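Local coordinates for protein cellulosomal scaffoldin (Bacteroides cellulosolvens, PDB 1TYJ) that probably binds type-II dockerin modules through its cohesin domain, a beta sandwich, and so helps assemble the cellulosome, at residues A[41-46]-A[124-129]; A[53-56]-A[60-63]; A[96-99]-A[104-107]; A[135-138]-A[144-147]. All coordinates share one frame; numbering follows the deposited sequence. Where two conformers were deposited one is given.

Interaction 1 (A[41-46]-A[124-129]); sequences TTYLQP and EGIKLA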
ATOM      1  N   THR A  41      10.747  -6.116 -10.969  1.00 18.63           N
ATOM      2  CA  THR A  41      11.974  -5.301 -10.971  1.00 19.15           C
ATOM      3  C   THR A  41      12.590  -5.072 -12.361  1.00 19.55           C
ATOM      4  O   THR A  41      13.463  -4.221 -12.520  1.00 19.94           O
ATOM      5  CB  THR A  41      13.080  -5.919 -10.067  1.00 19.04           C
ATOM      6  OG1 THR A  41      13.482  -7.186 -10.597  1.00 22.16           O
ATOM      7  CG2 THR A  41      12.604  -6.085  -8.631  1.00 20.36           C
ATOM      8  N   THR A  42      12.148  -5.823 -13.365  1.00 19.35           N
ATOM      9  CA  THR A  42      12.603  -5.601 -14.740  1.00 19.92           C
ATOM     10  C   THR A  42      12.079  -4.267 -15.276  1.00 18.94           C
ATOM     11  O   THR A  42      12.773  -3.592 -16.037  1.00 20.10           O
ATOM     12  CB  THR A  42      12.131  -6.758 -15.628  1.00 19.98           C
ATOM     13  OG1 THR A  42      12.717  -7.967 -15.137  1.00 22.37           O
ATOM     14  CG2 THR A  42      12.512  -6.565 -17.116  1.00 21.27           C
ATOM     15  N   TYR A  43      10.867  -3.872 -14.871  1.00 17.72           N
ATOM     16  CA  TYR A  43      10.209  -2.718 -15.484  1.00 17.39           C
ATOM     17  C   TYR A  43      10.060  -1.520 -14.588  1.00 17.09           C
ATOM     18  O   TYR A  43       9.894  -0.412 -15.089  1.00 17.07           O
ATOM     19  CB  TYR A  43       8.816  -3.101 -16.009  1.00 17.30           C
ATOM     20  CG  TYR A  43       8.905  -4.195 -17.056  1.00 17.78           C
ATOM     21  CD1 TYR A  43       8.632  -5.530 -16.731  1.00 18.58           C
ATOM     22  CD2 TYR A  43       9.308  -3.884 -18.365  1.00 18.42           C
ATOM     23  CE1 TYR A  43       8.738  -6.546 -17.712  1.00 21.32           C
ATOM     24  CE2 TYR A  43       9.421  -4.877 -19.324  1.00 20.15           C
ATOM     25  CZ  TYR A  43       9.139  -6.195 -18.990  1.00 18.32           C
ATOM     26  OH  TYR A  43       9.249  -7.169 -19.957  1.00 23.43           O
ATOM     27  N   LEU A  44      10.065  -1.751 -13.272  1.00 16.64           N
ATOM     28  CA  LEU A  44       9.657  -0.713 -12.303  1.00 16.61           C
ATOM     29  C   LEU A  44      10.662  -0.557 -11.170  1.00 17.18           C
ATOM     30  O   LEU A  44      11.215  -1.541 -10.663  1.00 17.21           O
ATOM     31  CB  LEU A  44       8.285  -1.082 -11.685  1.00 16.86           C
ATOM     32  CG  LEU A  44       7.141  -1.106 -12.707  1.00 15.53           C
ATOM     33  CD1 LEU A  44       5.962  -1.762 -12.054  1.00 18.24           C
ATOM     34  CD2 LEU A  44       6.750   0.340 -13.154  1.00 16.70           C
ATOM     35  N   GLN A  45      10.825   0.689 -10.746  1.00 17.46           N
ATOM     36  CA  GLN A  45      11.683   1.047  -9.620  1.00 17.27           C
ATOM     37  C   GLN A  45      10.924   1.961  -8.655  1.00 16.81           C
ATOM     38  O   GLN A  45      10.598   3.116  -8.995  1.00 16.17           O
ATOM     39  CB  GLN A  45      12.939   1.739 -10.153  1.00 17.84           C
ATOM     40  CG  GLN A  45      13.913   2.150  -9.053  1.00 21.35           C
ATOM     41  CD  GLN A  45      15.167   2.789  -9.601  1.00 29.02           C
ATOM     42  OE1 GLN A  45      16.264   2.352  -9.286  1.00 35.48           O
ATOM     43  NE2 GLN A  45      15.009   3.837 -10.390  1.00 27.93           N
ATOM     44  N   PRO A  46      10.626   1.464  -7.428  1.00 16.58           N
ATOM     45  CA  PRO A  46       9.910   2.328  -6.484  1.00 16.16           C
ATOM     46  C   PRO A  46      10.671   3.643  -6.264  1.00 16.08           C
ATOM     47  O   PRO A  46      11.892   3.623  -6.096  1.00 16.47           O
ATOM     48  CB  PRO A  46       9.865   1.492  -5.190  1.00 16.98           C
ATOM     49  CG  PRO A  46       9.968   0.024  -5.693  1.00 16.74           C
ATOM     50  CD  PRO A  46      10.927   0.130  -6.865  1.00 16.61           C
ATOM     51  N   GLU A 124       1.219  -6.006 -24.214  1.00 20.68           N
ATOM     52  CA  GLU A 124       0.090  -6.623 -23.486  1.00 21.00           C
ATOM     53  C   GLU A 124      -0.102  -6.039 -22.065  1.00 20.52           C
ATOM     54  O   GLU A 124      -1.081  -6.398 -21.365  1.00 19.62           O
ATOM     55  CB  GLU A 124       0.259  -8.142 -23.377  1.00 20.88           C
ATOM     56  CG  GLU A 124       1.448  -8.604 -22.494  1.00 23.44           C
ATOM     57  CD  GLU A 124       2.762  -8.731 -23.262  1.00 28.67           C
ATOM     58  OE1 GLU A 124       3.660  -9.373 -22.695  1.00 32.71           O
ATOM     59  OE2 GLU A 124       2.909  -8.197 -24.399  1.00 29.66           O
ATOM     60  N   GLY A 125       0.816  -5.138 -21.666  1.00 19.50           N
ATOM     61  CA  GLY A 125       0.819  -4.561 -20.312  1.00 19.30           C
ATOM     62  C   GLY A 125       1.434  -5.483 -19.263  1.00 19.92           C
ATOM     63  O   GLY A 125       1.738  -6.663 -19.520  1.00 18.37           O
ATOM     64  N   ILE A 126       1.658  -4.925 -18.075  1.00 19.13           N
ATOM     65  CA  ILE A 126       1.993  -5.705 -16.905  1.00 19.23           C
ATOM     66  C   ILE A 126       1.132  -5.229 -15.742  1.00 17.70           C
ATOM     67  O   ILE A 126       0.693  -4.079 -15.709  1.00 18.48           O
ATOM     68  CB  ILE A 126       3.492  -5.557 -16.504  1.00 18.53           C
ATOM     69  CG1 ILE A 126       3.823  -4.117 -16.080  1.00 19.27           C
ATOM     70  CG2 ILE A 126       4.421  -5.966 -17.659  1.00 19.82           C
ATOM     71  CD1 ILE A 126       5.234  -3.968 -15.420  1.00 20.85           C
ATOM     72  N   LYS A 127       0.855  -6.135 -14.815  1.00 17.56           N
ATOM     73  CA  LYS A 127       0.215  -5.774 -13.546  1.00 17.10           C
ATOM     74  C   LYS A 127       1.127  -4.744 -12.869  1.00 16.68           C
ATOM     75  O   LYS A 127       2.339  -4.946 -12.774  1.00 17.97           O
ATOM     76  CB  LYS A 127       0.058  -7.022 -12.675  1.00 16.65           C
ATOM     77  CG  LYS A 127      -1.015  -7.989 -13.177  1.00 20.48           C
ATOM     78  CD  LYS A 127      -0.853  -9.304 -12.387  1.00 24.48           C
ATOM     79  CE  LYS A 127      -1.934 -10.327 -12.733  1.00 28.28           C
ATOM     80  NZ  LYS A 127      -1.776 -11.541 -11.852  1.00 30.00           N
ATOM     81  N   LEU A 128       0.567  -3.649 -12.382  1.00 15.80           N
ATOM     82  CA  LEU A 128       1.476  -2.675 -11.738  1.00 16.11           C
ATOM     83  C   LEU A 128       2.131  -3.275 -10.478  1.00 16.88           C
ATOM     84  O   LEU A 128       3.340  -3.065 -10.204  1.00 18.27           O
ATOM     85  CB  LEU A 128       0.720  -1.401 -11.387  1.00 17.43           C
ATOM     86  CG  LEU A 128       1.576  -0.301 -10.729  1.00 17.21           C
ATOM     87  CD1 LEU A 128       2.806   0.034 -11.602  1.00 19.18           C
ATOM     88  CD2 LEU A 128       0.731   0.965 -10.495  1.00 16.85           C
ATOM     89  N   ALA A 129       1.334  -4.002  -9.710  1.00 15.46           N
ATOM     90  CA  ALA A 129       1.825  -4.693  -8.517  1.00 15.64           C
ATOM     91  C   ALA A 129       0.793  -5.720  -8.113  1.00 16.89           C
ATOM     92  O   ALA A 129      -0.336  -5.694  -8.616  1.00 18.06           O
ATOM     93  CB  ALA A 129       2.058  -3.684  -7.375  1.00 16.55           C
TER

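Interaction 2 (A[53-56]-A[60-63]); sequences EAYT and MPDY. With MOH (methanol), chain G.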
ATOM      1  N   GLU A  53      14.316  10.360  -5.366  1.00 25.30           N
ATOM      2  CA  GLU A  53      15.381   9.361  -5.373  1.00 24.51           C
ATOM      3  C   GLU A  53      14.722   8.005  -5.320  1.00 23.04           C
ATOM      4  O   GLU A  53      13.597   7.919  -4.840  1.00 21.89           O
ATOM      5  CB  GLU A  53      16.192   9.476  -4.083  1.00 26.44           C
ATOM      6  CG  GLU A  53      17.071  10.699  -3.955  1.00 30.82           C
ATOM      7  CD  GLU A  53      17.887  10.618  -2.672  1.00 37.10           C
ATOM      8  OE1 GLU A  53      18.696   9.667  -2.522  1.00 39.13           O
ATOM      9  OE2 GLU A  53      17.688  11.480  -1.799  1.00 39.51           O
ATOM     10  N   ALA A  54      15.410   6.967  -5.782  1.00 21.33           N
ATOM     11  CA  ALA A  54      14.910   5.589  -5.660  1.00 20.12           C
ATOM     12  C   ALA A  54      14.696   5.228  -4.179  1.00 19.61           C
ATOM     13  O   ALA A  54      15.477   5.661  -3.310  1.00 19.82           O
ATOM     14  CB  ALA A  54      15.928   4.615  -6.280  1.00 20.83           C
ATOM     15  N   TYR A  55      13.676   4.421  -3.877  1.00 18.07           N
ATOM     16  CA  TYR A  55      13.607   3.840  -2.542  1.00 17.35           C
ATOM     17  C   TYR A  55      14.852   3.058  -2.232  1.00 17.26           C
ATOM     18  O   TYR A  55      15.431   2.379  -3.140  1.00 17.62           O
ATOM     19  CB  TYR A  55      12.498   2.781  -2.457  1.00 16.63           C
ATOM     20  CG  TYR A  55      11.067   3.255  -2.293  1.00 15.69           C
ATOM     21  CD1 TYR A  55      10.631   4.491  -2.759  1.00 17.82           C
ATOM     22  CD2 TYR A  55      10.105   2.387  -1.732  1.00 18.84           C
ATOM     23  CE1 TYR A  55       9.277   4.882  -2.635  1.00 17.26           C
ATOM     24  CE2 TYR A  55       8.779   2.769  -1.611  1.00 16.99           C
ATOM     25  CZ  TYR A  55       8.365   4.014  -2.061  1.00 16.38           C
ATOM     26  OH  TYR A  55       7.049   4.356  -1.955  1.00 17.80           O
ATOM     27  N   THR A  56      15.202   3.034  -0.943  1.00 17.61           N
ATOM     28  CA  THR A  56      16.018   1.949  -0.412  1.00 17.60           C
ATOM     29  C   THR A  56      15.092   0.979   0.325  1.00 17.35           C
ATOM     30  O   THR A  56      13.873   1.202   0.395  1.00 16.34           O
ATOM     31  CB  THR A  56      17.066   2.475   0.595  1.00 19.40           C
ATOM     32  OG1 THR A  56      16.386   2.991   1.750  1.00 20.84           O
ATOM     33  CG2 THR A  56      17.935   3.575  -0.074  1.00 22.02           C
ATOM     34  N   MET A  60       9.770   4.659   3.560  1.00 15.21           N
ATOM     35  CA  MET A  60       8.329   4.594   3.756  1.00 14.73           C
ATOM     36  C   MET A  60       7.609   5.184   2.532  1.00 14.53           C
ATOM     37  O   MET A  60       7.959   6.292   2.076  1.00 15.64           O
ATOM     38  CB  MET A  60       7.916   5.417   4.978  1.00 15.39           C
ATOM     39  CG  MET A  60       6.467   5.229   5.372  1.00 16.13           C
ATOM     40  SD  MET A  60       6.127   3.548   5.978  1.00 16.82           S
ATOM     41  CE  MET A  60       4.309   3.592   6.008  1.00 16.89           C
ATOM     42  N   PRO A  61       6.584   4.466   1.992  1.00 16.20           N
ATOM     43  CA  PRO A  61       5.741   5.084   0.963  1.00 15.92           C
ATOM     44  C   PRO A  61       5.028   6.359   1.390  1.00 16.40           C
ATOM     45  O   PRO A  61       4.989   6.711   2.574  1.00 16.34           O
ATOM     46  CB  PRO A  61       4.688   4.000   0.658  1.00 15.82           C
ATOM     47  CG  PRO A  61       5.446   2.651   1.012  1.00 15.11           C
ATOM     48  CD  PRO A  61       6.202   3.062   2.276  1.00 15.36           C
ATOM     49  N   ASP A  62       4.467   7.067   0.420  1.00 17.77           N
ATOM     50  CA  ASP A  62       3.752   8.289   0.709  1.00 18.07           C
ATOM     51  C   ASP A  62       2.488   7.997   1.505  1.00 18.27           C
ATOM     52  O   ASP A  62       1.906   6.935   1.401  1.00 17.95           O
ATOM     53  CB  ASP A  62       3.388   9.027  -0.588  1.00 19.13           C
ATOM     54  CG  ASP A  62       4.615   9.367  -1.428  1.00 25.97           C
ATOM     55  OD1 ASP A  62       5.355  10.304  -1.071  1.00 33.75           O
ATOM     56  OD2 ASP A  62       4.886   8.636  -2.417  1.00 32.31           O
ATOM     57  N   TYR A  63       2.071   8.969   2.317  1.00 17.65           N
ATOM     58  CA  TYR A  63       0.850   8.835   3.062  1.00 18.64           C
ATOM     59  C   TYR A  63      -0.401   9.128   2.201  1.00 20.07           C
ATOM     60  O   TYR A  63      -0.325   9.744   1.116  1.00 21.15           O
ATOM     61  CB  TYR A  63       0.869   9.781   4.258  1.00 18.55           C
ATOM     62  CG  TYR A  63       1.957   9.539   5.275  1.00 19.90           C
ATOM     63  CD1 TYR A  63       2.633  10.623   5.842  1.00 23.76           C
ATOM     64  CD2 TYR A  63       2.293   8.232   5.710  1.00 19.09           C
ATOM     65  CE1 TYR A  63       3.620  10.442   6.818  1.00 23.16           C
ATOM     66  CE2 TYR A  63       3.329   8.029   6.651  1.00 18.26           C
ATOM     67  CZ  TYR A  63       3.969   9.141   7.214  1.00 21.28           C
ATOM     68  OH  TYR A  63       4.949   9.001   8.176  1.00 23.16           O
TER
HETATM   69  C   MOH G 408      12.333   7.527   4.812  0.90 18.22           C
HETATM   70  O   MOH G 408      11.320   6.526   5.174  0.90 18.82           O
HETATM   71  O   HOH W   1       6.506   6.423  -3.526  1.00 19.88           O

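Interaction 3 (A[96-99]-A[104-107]); sequences SAYR and PEST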
ATOM      1  N   SER A  96      -6.901   4.215  22.498  1.00 19.48           N
ATOM      2  CA  SER A  96      -7.872   4.811  23.431  1.00 20.33           C
ATOM      3  C   SER A  96      -8.157   6.254  22.992  1.00 20.97           C
ATOM      4  O   SER A  96      -9.327   6.686  22.984  1.00 22.71           O
ATOM      5  CB  SER A  96      -7.378   4.734  24.893  1.00 20.83           C
ATOM      6  OG  SER A  96      -6.400   5.702  25.129  0.50 21.31           O
ATOM      7  N   ALA A  97      -7.117   7.003  22.594  1.00 21.25           N
ATOM      8  CA  ALA A  97      -7.344   8.397  22.149  1.00 20.97           C
ATOM      9  C   ALA A  97      -8.146   8.428  20.853  1.00 20.87           C
ATOM     10  O   ALA A  97      -9.029   9.280  20.656  1.00 21.58           O
ATOM     11  CB  ALA A  97      -6.041   9.148  21.994  1.00 20.96           C
ATOM     12  N   TYR A  98      -7.851   7.487  19.968  1.00 20.26           N
ATOM     13  CA  TYR A  98      -8.567   7.317  18.707  1.00 19.80           C
ATOM     14  C   TYR A  98     -10.055   7.038  18.966  1.00 19.95           C
ATOM     15  O   TYR A  98     -10.927   7.695  18.399  1.00 20.67           O
ATOM     16  CB  TYR A  98      -7.889   6.205  17.878  1.00 19.19           C
ATOM     17  CG  TYR A  98      -8.515   5.904  16.521  1.00 16.81           C
ATOM     18  CD1 TYR A  98      -9.219   6.914  15.791  1.00 17.92           C
ATOM     19  CD2 TYR A  98      -8.396   4.623  15.954  1.00 18.20           C
ATOM     20  CE1 TYR A  98      -9.804   6.632  14.583  1.00 17.10           C
ATOM     21  CE2 TYR A  98      -8.939   4.332  14.734  1.00 19.39           C
ATOM     22  CZ  TYR A  98      -9.644   5.362  14.036  1.00 17.37           C
ATOM     23  OH  TYR A  98     -10.209   5.024  12.836  1.00 18.27           O
ATOM     24  N   ARG A  99     -10.349   6.117  19.871  1.00 20.29           N
ATOM     25  CA  ARG A  99     -11.726   5.761  20.164  1.00 21.07           C
ATOM     26  C   ARG A  99     -12.441   6.971  20.734  1.00 21.84           C
ATOM     27  O   ARG A  99     -13.615   7.187  20.428  1.00 24.22           O
ATOM     28  CB  ARG A  99     -11.819   4.596  21.153  1.00 21.17           C
ATOM     29  CG  ARG A  99     -11.459   3.253  20.547  1.00 20.67           C
ATOM     30  CD  ARG A  99     -11.731   2.054  21.463  1.00 21.70           C
ATOM     31  NE  ARG A  99     -11.077   2.150  22.780  1.00 23.97           N
ATOM     32  CZ  ARG A  99      -9.894   1.588  23.103  1.00 22.18           C
ATOM     33  NH1 ARG A  99      -9.218   0.878  22.208  1.00 21.45           N
ATOM     34  NH2 ARG A  99      -9.380   1.732  24.331  1.00 22.74           N
ATOM     35  N   PRO A 104     -14.281   7.513  13.690  1.00 19.24           N
ATOM     36  CA  PRO A 104     -13.745   6.263  13.166  1.00 18.44           C
ATOM     37  C   PRO A 104     -13.540   6.351  11.657  1.00 18.65           C
ATOM     38  O   PRO A 104     -14.437   6.832  10.924  1.00 18.51           O
ATOM     39  CB  PRO A 104     -14.836   5.239  13.489  1.00 18.40           C
ATOM     40  CG  PRO A 104     -16.124   6.079  13.587  1.00 18.87           C
ATOM     41  CD  PRO A 104     -15.656   7.346  14.214  1.00 19.02           C
ATOM     42  N   GLU A 105     -12.378   5.870  11.214  1.00 17.78           N
ATOM     43  CA  GLU A 105     -12.046   5.814   9.812  1.00 17.18           C
ATOM     44  C   GLU A 105     -12.511   4.499   9.203  1.00 17.88           C
ATOM     45  O   GLU A 105     -12.642   3.531   9.917  1.00 18.59           O
ATOM     46  CB  GLU A 105     -10.525   6.038   9.640  1.00 17.65           C
ATOM     47  CG  GLU A 105     -10.092   7.372  10.268  1.00 17.08           C
ATOM     48  CD  GLU A 105      -8.593   7.583  10.329  1.00 17.46           C
ATOM     49  OE1 GLU A 105      -7.810   6.845   9.642  1.00 19.05           O
ATOM     50  OE2 GLU A 105      -8.195   8.499  11.101  1.00 18.82           O
ATOM     51  N   SER A 106     -12.768   4.475   7.897  1.00 17.29           N
ATOM     52  CA  SER A 106     -13.276   3.252   7.273  1.00 17.48           C
ATOM     53  C   SER A 106     -13.045   3.290   5.789  1.00 17.26           C
ATOM     54  O   SER A 106     -12.977   2.273   5.156  1.00 17.55           O
ATOM     55  CB  SER A 106     -14.762   3.032   7.579  1.00 19.19           C
ATOM     56  OG  SER A 106     -15.559   4.158   7.209  1.00 17.95           O
ATOM     57  N   THR A 107     -12.905   4.480   5.223  1.00 16.36           N
ATOM     58  CA  THR A 107     -12.801   4.584   3.750  1.00 17.75           C
ATOM     59  C   THR A 107     -11.906   5.730   3.348  1.00 17.68           C
ATOM     60  O   THR A 107     -12.010   6.836   3.882  1.00 18.96           O
ATOM     61  CB  THR A 107     -14.204   4.704   3.053  1.00 17.75           C
ATOM     62  OG1 THR A 107     -14.978   3.557   3.353  0.50 19.63           O
ATOM     63  CG2 THR A 107     -14.055   4.816   1.520  0.50 18.22           C
TER

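Interaction 4 (A[135-138]-A[144-147]); sequences SSMN and TMLF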
ATOM      1  N   SER A 135       6.765 -12.295   3.776  1.00 47.54           N
ATOM      2  CA  SER A 135       6.958 -11.651   5.063  1.00 48.66           C
ATOM      3  C   SER A 135       6.966 -12.651   6.220  1.00 49.45           C
ATOM      4  O   SER A 135       7.506 -13.751   6.113  1.00 50.44           O
ATOM      5  CB  SER A 135       5.822 -10.637   5.250  1.00 49.05           C
ATOM      6  OG  SER A 135       4.556 -11.226   4.904  1.00 49.41           O
ATOM      7  N   SER A 136       6.379 -12.241   7.331  1.00 49.77           N
ATOM      8  CA  SER A 136       6.147 -13.112   8.464  1.00 49.76           C
ATOM      9  C   SER A 136       4.743 -12.722   8.939  1.00 49.19           C
ATOM     10  O   SER A 136       4.439 -12.751  10.139  1.00 49.56           O
ATOM     11  CB  SER A 136       7.203 -12.859   9.555  1.00 50.42           C
ATOM     12  OG  SER A 136       8.509 -12.675   9.011  1.00 51.73           O
ATOM     13  N   MET A 137       3.900 -12.327   7.982  1.00 48.19           N
ATOM     14  CA  MET A 137       2.555 -11.830   8.284  1.00 46.79           C
ATOM     15  C   MET A 137       1.608 -13.011   8.498  1.00 45.94           C
ATOM     16  O   MET A 137       1.031 -13.534   7.529  1.00 46.05           O
ATOM     17  CB  MET A 137       2.037 -10.912   7.153  1.00 46.92           C
ATOM     18  CG  MET A 137       2.917  -9.679   6.822  1.00 47.16           C
ATOM     19  SD  MET A 137       2.150  -8.406   5.750  1.00 46.90           S
ATOM     20  CE  MET A 137       1.124  -9.451   4.737  1.00 46.15           C
ATOM     21  N   ASN A 138       1.438 -13.448   9.746  1.00 44.28           N
ATOM     22  CA  ASN A 138       0.530 -14.578   9.982  1.00 42.76           C
ATOM     23  C   ASN A 138      -0.949 -14.213   9.931  1.00 40.48           C
ATOM     24  O   ASN A 138      -1.374 -13.171  10.443  1.00 40.45           O
ATOM     25  CB  ASN A 138       0.871 -15.361  11.255  1.00 44.12           C
ATOM     26  CG  ASN A 138       1.661 -16.644  10.954  1.00 46.75           C
ATOM     27  OD1 ASN A 138       2.867 -16.596  10.636  1.00 49.23           O
ATOM     28  ND2 ASN A 138       0.982 -17.796  11.041  1.00 48.34           N
ATOM     29  N   THR A 144      -2.230  -8.781   3.053  1.00 17.28           N
ATOM     30  CA  THR A 144      -2.664  -7.588   3.821  1.00 17.31           C
ATOM     31  C   THR A 144      -3.080  -7.976   5.249  1.00 17.95           C
ATOM     32  O   THR A 144      -3.592  -9.073   5.476  1.00 18.12           O
ATOM     33  CB  THR A 144      -3.883  -6.899   3.131  1.00 16.88           C
ATOM     34  OG1 THR A 144      -5.071  -7.709   3.270  1.00 17.27           O
ATOM     35  CG2 THR A 144      -3.593  -6.612   1.642  1.00 16.43           C
ATOM     36  N   MET A 145      -2.905  -7.052   6.185  1.00 15.57           N
ATOM     37  CA  MET A 145      -3.451  -7.207   7.524  1.00 17.53           C
ATOM     38  C   MET A 145      -4.141  -5.886   7.812  1.00 16.52           C
ATOM     39  O   MET A 145      -3.554  -4.826   7.573  1.00 17.63           O
ATOM     40  CB  MET A 145      -2.341  -7.465   8.549  1.00 17.89           C
ATOM     41  CG  MET A 145      -1.538  -8.710   8.239  1.00 19.31           C
ATOM     42  SD  MET A 145      -0.117  -8.836   9.334  1.00 27.17           S
ATOM     43  CE  MET A 145      -0.834  -9.783  10.617  1.00 28.50           C
ATOM     44  N   LEU A 146      -5.369  -5.953   8.321  1.00 15.96           N
ATOM     45  CA  LEU A 146      -6.124  -4.771   8.702  1.00 16.14           C
ATOM     46  C   LEU A 146      -6.611  -4.913  10.121  1.00 16.86           C
ATOM     47  O   LEU A 146      -7.031  -6.012  10.518  1.00 17.26           O
ATOM     48  CB  LEU A 146      -7.334  -4.574   7.770  1.00 16.57           C
ATOM     49  CG  LEU A 146      -7.084  -4.431   6.254  1.00 15.47           C
ATOM     50  CD1 LEU A 146      -8.457  -4.285   5.544  1.00 17.03           C
ATOM     51  CD2 LEU A 146      -6.183  -3.189   5.945  1.00 17.78           C
ATOM     52  N   PHE A 147      -6.644  -3.806  10.845  1.00 17.25           N
ATOM     53  CA  PHE A 147      -7.028  -3.808  12.260  1.00 17.46           C
ATOM     54  C   PHE A 147      -8.050  -2.761  12.552  1.00 17.66           C
ATOM     55  O   PHE A 147      -8.139  -1.735  11.846  1.00 18.36           O
ATOM     56  CB  PHE A 147      -5.772  -3.568  13.132  1.00 18.96           C
ATOM     57  CG  PHE A 147      -4.732  -4.621  12.904  1.00 19.00           C
ATOM     58  CD1 PHE A 147      -3.796  -4.472  11.879  1.00 19.66           C
ATOM     59  CD2 PHE A 147      -4.740  -5.777  13.671  1.00 21.09           C
ATOM     60  CE1 PHE A 147      -2.847  -5.513  11.625  1.00 19.65           C
ATOM     61  CE2 PHE A 147      -3.790  -6.787  13.448  1.00 20.90           C
ATOM     62  CZ  PHE A 147      -2.864  -6.649  12.418  1.00 19.89           C
TER

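Interaction 1 (A[41-46]-A[124-129])
Ile126 and Leu128 meet Tyr43 and Leu44 between the two sheets of the cohesin beta sandwich, toward one end of it, strand 126-131 belonging to one sheet and strand 44-48 to the other. No hydrogen bond joins the two segments; the contact is made by apolar side chains. At Ile126 the side chain turns toward the opposing segment. Its CG1 lies between the backbone N and the carbonyl carbon (chi1 64°), and the chain then runs out straight to CD1. That methyl lies 3.7 Å from Tyr43 CB and 4.0 Å from Tyr43 CG, approaching the root of the tyrosine side chain, while the phenol ring extends beyond toward Pro122. The same methyl also reaches Leu44 CD1, at 4.1 Å. A branched aliphatic residue suits this place: it also packs on Ile167 of strand 166-169, with which Ile126 shares a backbone hydrogen bond. Leu128, buried among Val18, Leu20 and Phe115, starts away from the opposite segment, but its branching end returns to cross Leu44 at about a right angle. There Leu44 CD1 is in contact with two atoms of Leu128: the methyl CD1 at 3.7 Å and the backbone O at 3.5 Å.

Interaction 2 (A[53-56]-A[60-63])
Pro61 CA comes up obliquely to the phenol ring of Tyr55, and the two side chains cross at about a right angle. The phenol's outer end does most of the touching: Tyr55 OH is 3.3 Å from Pro61 CA and 3.5 Å from Pro61 CB, while Tyr55 CE2 lies 4.2 Å from Pro61 CG. With CG anti to the carbonyl carbon (chi1 -79°), the side chain starts toward segment 60-63, and the ring carries the hydroxyl to Pro61. Leu81, Leu86 and Val113 also pack on it, so both halves of the pair sit inside the beta sandwich, where Pro61 meets Val113 and Phe88. Proline suits this buried turn into strand 62-63 because it offers a compact apolar surface and has no N-H to satisfy. The preceding amide, Met60 N, gives its hydrogen to a methanol molecule, probably from the crystallisation liquor, in a nearly straight bond (167°). Polar contact across the segments runs through one water. Tyr55 OH lies 2.7 Å from that water, and Asp62 OD2 lies 3.0 Å from it on the other side of the bridge. The carboxylate accepts from the water, which accepts from the phenol, and its negative charge would probably polarise both the water and the phenol hydroxyl.

Interaction 3 (A[96-99]-A[104-107])
Tyr98 and Glu105 are joined by a hydrogen bond from backbone to side chain: Glu105 N donates to Tyr98 OH at 2.8 Å, almost straight (168°) and from the ring edge, near the ring plane. The hydroxyl is also bonded to the carbonyl O of Phe30, so one buried oxygen serves as both acceptor and donor, a double role that a phenol hydroxyl can fill. With CG anti to the backbone N (chi1 -180°), the phenol extends from the helix to the loop. Van der Waals contacts accompany the bond. Glu105 CB lies 3.4 Å and Pro104 CA 3.8 Å from Tyr98 OH, and the aliphatic part of the glutamate passes the hydroxyl obliquely. Its carboxylate, turned 62° from the phenol plane, is held elsewhere: OE2 by the hydroxyl of Tyr92 and OE1 by the amide of Leu67. Aromatic packing secures the ring itself, which meets Trp149 edge-to-face and also touches Tyr92. Together these contacts tie helix 95-100 to the loop leading into strand 108-117. This short helix in the crossover from one sheet to the other is probably among the distinctive elements reported for this type-II cohesin.

Interaction 4 (A[135-138]-A[144-147])
Met137 and Met145 make the main apolar contact, their flexible chains crossing obliquely. The sulfur of Met145 lies beside the root of the other methionine, with Met145 SD 3.7 Å from Met137 CB and 4.0 Å from Met137 CG. In both residues CG is anti to the carbonyl carbon (chi1 -57° in Met137, -59° in Met145), and both side chains start toward the opposing segment. Beyond the sulfurs the methyl groups turn to different targets. Methionine suits such a place because its unbranched chain can adjust to an irregular neighbour.

Contacts between methyl groups and backbone come next. Met137 CE reaches Thr144 N at 3.8 Å, while Met145 CE reaches the carbonyl O of Asn138 at 3.4 Å, so each methionine touches the opposing main chain. In this cohesin sandwich, segment 135-138 belongs to the loop between strands 126-131 and 144-148, and it lies alongside the second of these strands. Met137 also packs on Gln34, the residue with which Met145 forms a backbone bond; both methionines thus lie close to strand 30-38.

The polar contacts are local. Within the loop, Ser135 OG takes a weak hydrogen bond from Met137 N (3.3 Å). The side chain of Thr144 starts away from the loop, and its OG1 is hydrogen-bonded to Val141 O and Tyr159 OH, a use of a small beta-branched residue that suits a buried strand position.

From the N terminus, interaction 1 opens at 41-46 and closes at 124-129, enclosing a long loop. Two short contacts nest within it, in series: interaction 2 closes the turn between strands 53-54 and 62-63, and interaction 3 the one between helix 95-100 and strand 108-117. Interaction 4 opens after interaction 1 has closed; no two contacts cross. Interactions 1 and 2 touch through Pro46 O and Tyr55 N, where strand 44-48 pairs with strand 53-54 and the residue after it. Interaction 1 links the two sheets, interaction 3 lies at the far end, its centre about 34 Å from that of interaction 1, and interaction 4 packs a loop on strand 144-148, in the same sheet as strand 126-131.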